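Local coordinates for protein esterase (Staphylococcus aureus subsp. aureus USA300_TCH1516, PDB 3D7R) that probably hydrolyses ester bonds as a putative esterase of the alpha/beta-hydrolase fold, its natural substrate not established, at residues L179-P193 with K244-P257. Residues are numbered along the deposited sequence; the frame is centred on the assembly and turned at random.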
# COMPACT_ATOMS: atom_id res chain seq x y z
N LEU A 179 4.13 1.43 6.07
CA LEU A 179 5.27 2.05 6.79
C LEU A 179 4.83 2.63 8.14
O LEU A 179 5.47 2.39 9.17
CB LEU A 179 5.98 3.12 5.93
CG LEU A 179 7.08 3.93 6.64
CD1 LEU A 179 8.21 3.05 7.19
CD2 LEU A 179 7.67 5.01 5.75
N SER A 180 3.76 3.43 8.14
CA SER A 180 3.24 4.01 9.37
C SER A 180 2.88 2.93 10.42
O SER A 180 3.14 3.09 11.62
CB SER A 180 2.02 4.89 9.06
OG SER A 180 1.38 5.30 10.24
N PHE A 181 2.31 1.82 9.97
CA PHE A 181 1.97 0.72 10.87
C PHE A 181 3.22 0.06 11.48
O PHE A 181 3.27 -0.23 12.67
CB PHE A 181 1.06 -0.31 10.18
CG PHE A 181 0.84 -1.57 11.01
CD1 PHE A 181 0.09 -1.53 12.17
CD2 PHE A 181 1.43 -2.79 10.62
CE1 PHE A 181 -0.07 -2.68 12.96
CE2 PHE A 181 1.25 -3.95 11.39
CZ PHE A 181 0.50 -3.89 12.55
N VAL A 182 4.25 -0.18 10.67
CA VAL A 182 5.49 -0.77 11.19
C VAL A 182 6.19 0.22 12.16
O VAL A 182 6.78 -0.19 13.16
CB VAL A 182 6.42 -1.23 10.04
CG1 VAL A 182 7.80 -1.64 10.56
CG2 VAL A 182 5.73 -2.38 9.25
N GLN A 183 6.08 1.51 11.86
CA GLN A 183 6.59 2.55 12.75
C GLN A 183 5.85 2.55 14.09
O GLN A 183 6.46 2.73 15.15
CB GLN A 183 6.48 3.92 12.07
CG GLN A 183 7.50 4.16 10.95
CD GLN A 183 7.23 5.43 10.13
OE1 GLN A 183 6.09 5.88 10.04
NE2 GLN A 183 8.28 5.99 9.52
N SER A 184 4.54 2.32 14.03
CA SER A 184 3.75 2.12 15.25
C SER A 184 4.22 0.91 16.08
O SER A 184 4.40 1.02 17.31
CB SER A 184 2.27 1.97 14.90
OG SER A 184 1.51 1.73 16.07
N LEU A 185 4.45 -0.21 15.42
CA LEU A 185 5.00 -1.40 16.09
C LEU A 185 6.33 -1.07 16.77
O LEU A 185 6.55 -1.41 17.94
CB LEU A 185 5.22 -2.53 15.08
CG LEU A 185 4.00 -3.13 14.36
CD1 LEU A 185 4.45 -4.11 13.29
CD2 LEU A 185 3.06 -3.81 15.33
N LEU A 186 7.22 -0.41 16.03
CA LEU A 186 8.53 0.02 16.52
C LEU A 186 8.44 0.98 17.74
O LEU A 186 9.13 0.79 18.75
CB LEU A 186 9.31 0.67 15.36
CG LEU A 186 10.69 1.26 15.61
CD1 LEU A 186 11.61 0.20 16.23
CD2 LEU A 186 11.25 1.79 14.30
N ASP A 187 7.61 2.02 17.63
CA ASP A 187 7.38 2.97 18.73
C ASP A 187 6.77 2.28 19.96
O ASP A 187 6.97 2.72 21.11
CB ASP A 187 6.44 4.10 18.28
CG ASP A 187 7.07 5.00 17.18
OD1 ASP A 187 8.31 5.00 17.00
OD2 ASP A 187 6.31 5.71 16.48
N ASN A 188 6.02 1.21 19.71
CA ASN A 188 5.33 0.47 20.77
C ASN A 188 6.04 -0.82 21.25
O ASN A 188 5.46 -1.64 21.97
CB ASN A 188 3.89 0.21 20.33
CG ASN A 188 3.02 1.45 20.46
OD1 ASN A 188 2.72 1.90 21.57
ND2 ASN A 188 2.61 2.02 19.34
N GLN A 189 7.30 -0.98 20.85
CA GLN A 189 8.11 -2.16 21.17
C GLN A 189 7.48 -3.52 20.78
O GLN A 189 7.73 -4.54 21.44
CB GLN A 189 8.49 -2.16 22.66
CG GLN A 189 9.14 -0.87 23.12
CD GLN A 189 9.86 -1.03 24.46
OE1 GLN A 189 11.02 -0.65 24.59
NE2 GLN A 189 9.18 -1.63 25.45
N GLN A 190 6.66 -3.52 19.73
CA GLN A 190 5.99 -4.75 19.29
C GLN A 190 6.94 -5.55 18.40
O GLN A 190 7.73 -4.96 17.67
CB GLN A 190 4.74 -4.41 18.46
CG GLN A 190 3.59 -3.73 19.21
CD GLN A 190 2.84 -4.66 20.13
OE1 GLN A 190 3.13 -5.86 20.22
NE2 GLN A 190 1.87 -4.12 20.84
N PRO A 191 6.85 -6.90 18.44
CA PRO A 191 7.63 -7.68 17.47
C PRO A 191 7.43 -7.17 16.03
O PRO A 191 6.29 -6.95 15.60
CB PRO A 191 7.07 -9.10 17.62
CG PRO A 191 6.62 -9.16 19.09
CD PRO A 191 6.07 -7.76 19.35
N LEU A 192 8.53 -6.97 15.31
CA LEU A 192 8.51 -6.37 13.97
C LEU A 192 8.49 -7.44 12.87
O LEU A 192 9.02 -8.53 13.07
CB LEU A 192 9.76 -5.50 13.80
CG LEU A 192 9.96 -4.32 14.75
CD1 LEU A 192 11.34 -3.68 14.52
CD2 LEU A 192 8.85 -3.29 14.56
N PRO A 193 7.93 -7.12 11.69
CA PRO A 193 7.97 -8.08 10.57
C PRO A 193 9.42 -8.24 10.09
O PRO A 193 10.25 -7.37 10.34
CB PRO A 193 7.12 -7.42 9.49
CG PRO A 193 7.25 -5.91 9.79
CD PRO A 193 7.27 -5.85 11.31
N LYS A 244 2.87 12.33 11.60
CA LYS A 244 3.67 11.20 11.15
C LYS A 244 2.86 9.92 10.92
O LYS A 244 3.27 9.05 10.17
CB LYS A 244 4.81 10.94 12.13
CG LYS A 244 4.39 10.49 13.55
CD LYS A 244 5.62 10.33 14.47
CE LYS A 244 5.26 9.67 15.79
NZ LYS A 244 4.47 10.59 16.64
N ARG A 245 1.70 9.78 11.57
CA ARG A 245 0.90 8.59 11.31
C ARG A 245 0.24 8.63 9.92
O ARG A 245 -0.07 7.58 9.34
CB ARG A 245 -0.17 8.39 12.40
CG ARG A 245 0.36 8.34 13.84
CD ARG A 245 -0.80 8.58 14.82
NE ARG A 245 -1.69 7.44 14.75
CZ ARG A 245 -2.99 7.43 15.03
NH1 ARG A 245 -3.65 8.53 15.42
NH2 ARG A 245 -3.62 6.28 14.91
N ILE A 246 0.04 9.84 9.42
CA ILE A 246 -0.57 10.07 8.09
C ILE A 246 0.51 10.17 7.00
O ILE A 246 0.35 9.61 5.91
CB ILE A 246 -1.39 11.37 8.11
CG1 ILE A 246 -2.55 11.23 9.11
CG2 ILE A 246 -1.92 11.69 6.69
CD1 ILE A 246 -3.19 12.53 9.47
N SER A 247 1.59 10.88 7.30
CA SER A 247 2.71 11.07 6.41
C SER A 247 3.95 10.46 7.09
O SER A 247 4.69 11.17 7.77
CB SER A 247 2.92 12.56 6.15
OG SER A 247 1.85 13.09 5.38
N PRO A 248 4.14 9.13 6.93
CA PRO A 248 5.19 8.38 7.61
C PRO A 248 6.63 8.78 7.23
O PRO A 248 7.59 8.38 7.92
CB PRO A 248 4.88 6.93 7.21
CG PRO A 248 4.18 7.04 5.92
CD PRO A 248 3.33 8.25 6.07
N ILE A 249 6.79 9.61 6.20
CA ILE A 249 8.10 10.23 5.94
C ILE A 249 8.61 10.98 7.20
O ILE A 249 9.82 11.13 7.40
CB ILE A 249 8.06 11.19 4.72
CG1 ILE A 249 9.48 11.48 4.21
CG2 ILE A 249 7.23 12.47 5.07
CD1 ILE A 249 9.52 11.97 2.74
N ASN A 250 7.65 11.42 8.03
CA ASN A 250 7.95 12.15 9.27
C ASN A 250 8.07 11.22 10.49
O ASN A 250 8.31 11.71 11.60
CB ASN A 250 6.85 13.18 9.55
CG ASN A 250 6.78 14.29 8.50
OD1 ASN A 250 7.82 14.71 7.95
ND2 ASN A 250 5.56 14.78 8.24
N GLY A 251 7.90 9.92 10.29
CA GLY A 251 7.87 8.95 11.41
C GLY A 251 9.22 8.37 11.80
O GLY A 251 10.26 8.79 11.27
N THR A 252 9.21 7.41 12.72
CA THR A 252 10.43 6.78 13.21
C THR A 252 11.15 6.01 12.10
O THR A 252 10.52 5.28 11.32
CB THR A 252 10.13 5.86 14.43
OG1 THR A 252 9.48 6.64 15.44
CG2 THR A 252 11.40 5.29 15.03
N ILE A 253 12.46 6.18 12.04
CA ILE A 253 13.33 5.55 11.03
C ILE A 253 14.26 4.54 11.70
O ILE A 253 14.39 3.39 11.25
CB ILE A 253 14.19 6.66 10.29
CG1 ILE A 253 13.31 7.58 9.43
CG2 ILE A 253 15.30 6.06 9.45
CD1 ILE A 253 12.37 6.86 8.49
N GLU A 254 14.93 4.99 12.76
CA GLU A 254 15.87 4.17 13.53
C GLU A 254 15.19 2.95 14.14
O GLU A 254 14.23 3.09 14.91
CB GLU A 254 16.56 5.01 14.61
CG GLU A 254 17.28 6.24 14.04
CD GLU A 254 18.04 7.05 15.09
OE1 GLU A 254 17.93 6.73 16.29
OE2 GLU A 254 18.75 8.01 14.73
N GLY A 255 15.69 1.76 13.78
CA GLY A 255 15.16 0.49 14.27
C GLY A 255 14.22 -0.25 13.32
O GLY A 255 13.77 -1.35 13.62
N LEU A 256 13.91 0.35 12.17
CA LEU A 256 13.04 -0.30 11.19
C LEU A 256 13.66 -1.62 10.69
O LEU A 256 14.88 -1.76 10.66
CB LEU A 256 12.76 0.64 10.01
CG LEU A 256 11.72 1.76 10.23
CD1 LEU A 256 11.65 2.70 9.05
CD2 LEU A 256 10.34 1.14 10.49
N PRO A 257 12.80 -2.58 10.28
CA PRO A 257 13.34 -3.76 9.59
C PRO A 257 13.79 -3.34 8.18
O PRO A 257 13.48 -2.21 7.76
CB PRO A 257 12.12 -4.69 9.52
CG PRO A 257 10.96 -3.77 9.44
CD PRO A 257 11.33 -2.62 10.37
O HOH W 1 4.63 7.06 11.83
O HOH W 2 6.66 7.08 13.90
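Leu-256 pushes its two methyls against one side of helix 173-187: CD1 meets Leu-179 CD1 at 3.9 Å, the side chains crossing at about a right angle, while CD2 touches both Val-182 CG1 and Leu-186 CD2. Val-182 CG1 also touches the Pro-257 ring, 3.7 Å from its CD, and Leu-179 CD2 lies over Pro-248 CB. Leu-186, with CG anti to its own N (chi1 177°), lays both methyls against the type II turn from Ile-253 to Leu-256, CD1 near Gly-255 O and CD2 3.3 Å from Glu-254 O.

Beside this apolar layer, the buried amide of Gln-183 ties two points of the loop together. Its NE2 bond to Pro-248 O (3.0 Å, 171°) is nearly straight and in the plane of its own amide, though tilted from the carbonyl plane of Pro-248; the one to Thr-252 O is more bent and comes from above that carbonyl plane. Pro-248 O also accepts from Gly-251 N, on the opposite face. With OE1 taking a water that also donates to Lys-244 O, the amide is fixed in its flip. Ser-180 OG donates to Arg-245 O at 2.8 Å; the guanidinium of Arg-245 reaches helix 143-161, its NH2 in a salt bridge with Asp-144.

At the exposed edge Thr-252 OG1 donates to the syn lone pair of Asp-187 OD1, a short contact at 2.5 Å, and a second water bridges Asp-187 OD2 and Thr-252 N. Helix 173-187 links the adjacent parallel strands 166-171 and 195-199, a beta-alpha-beta crossover of the alpha/beta-hydrolase fold, and packs against the loop leading into the next strand, 259-264.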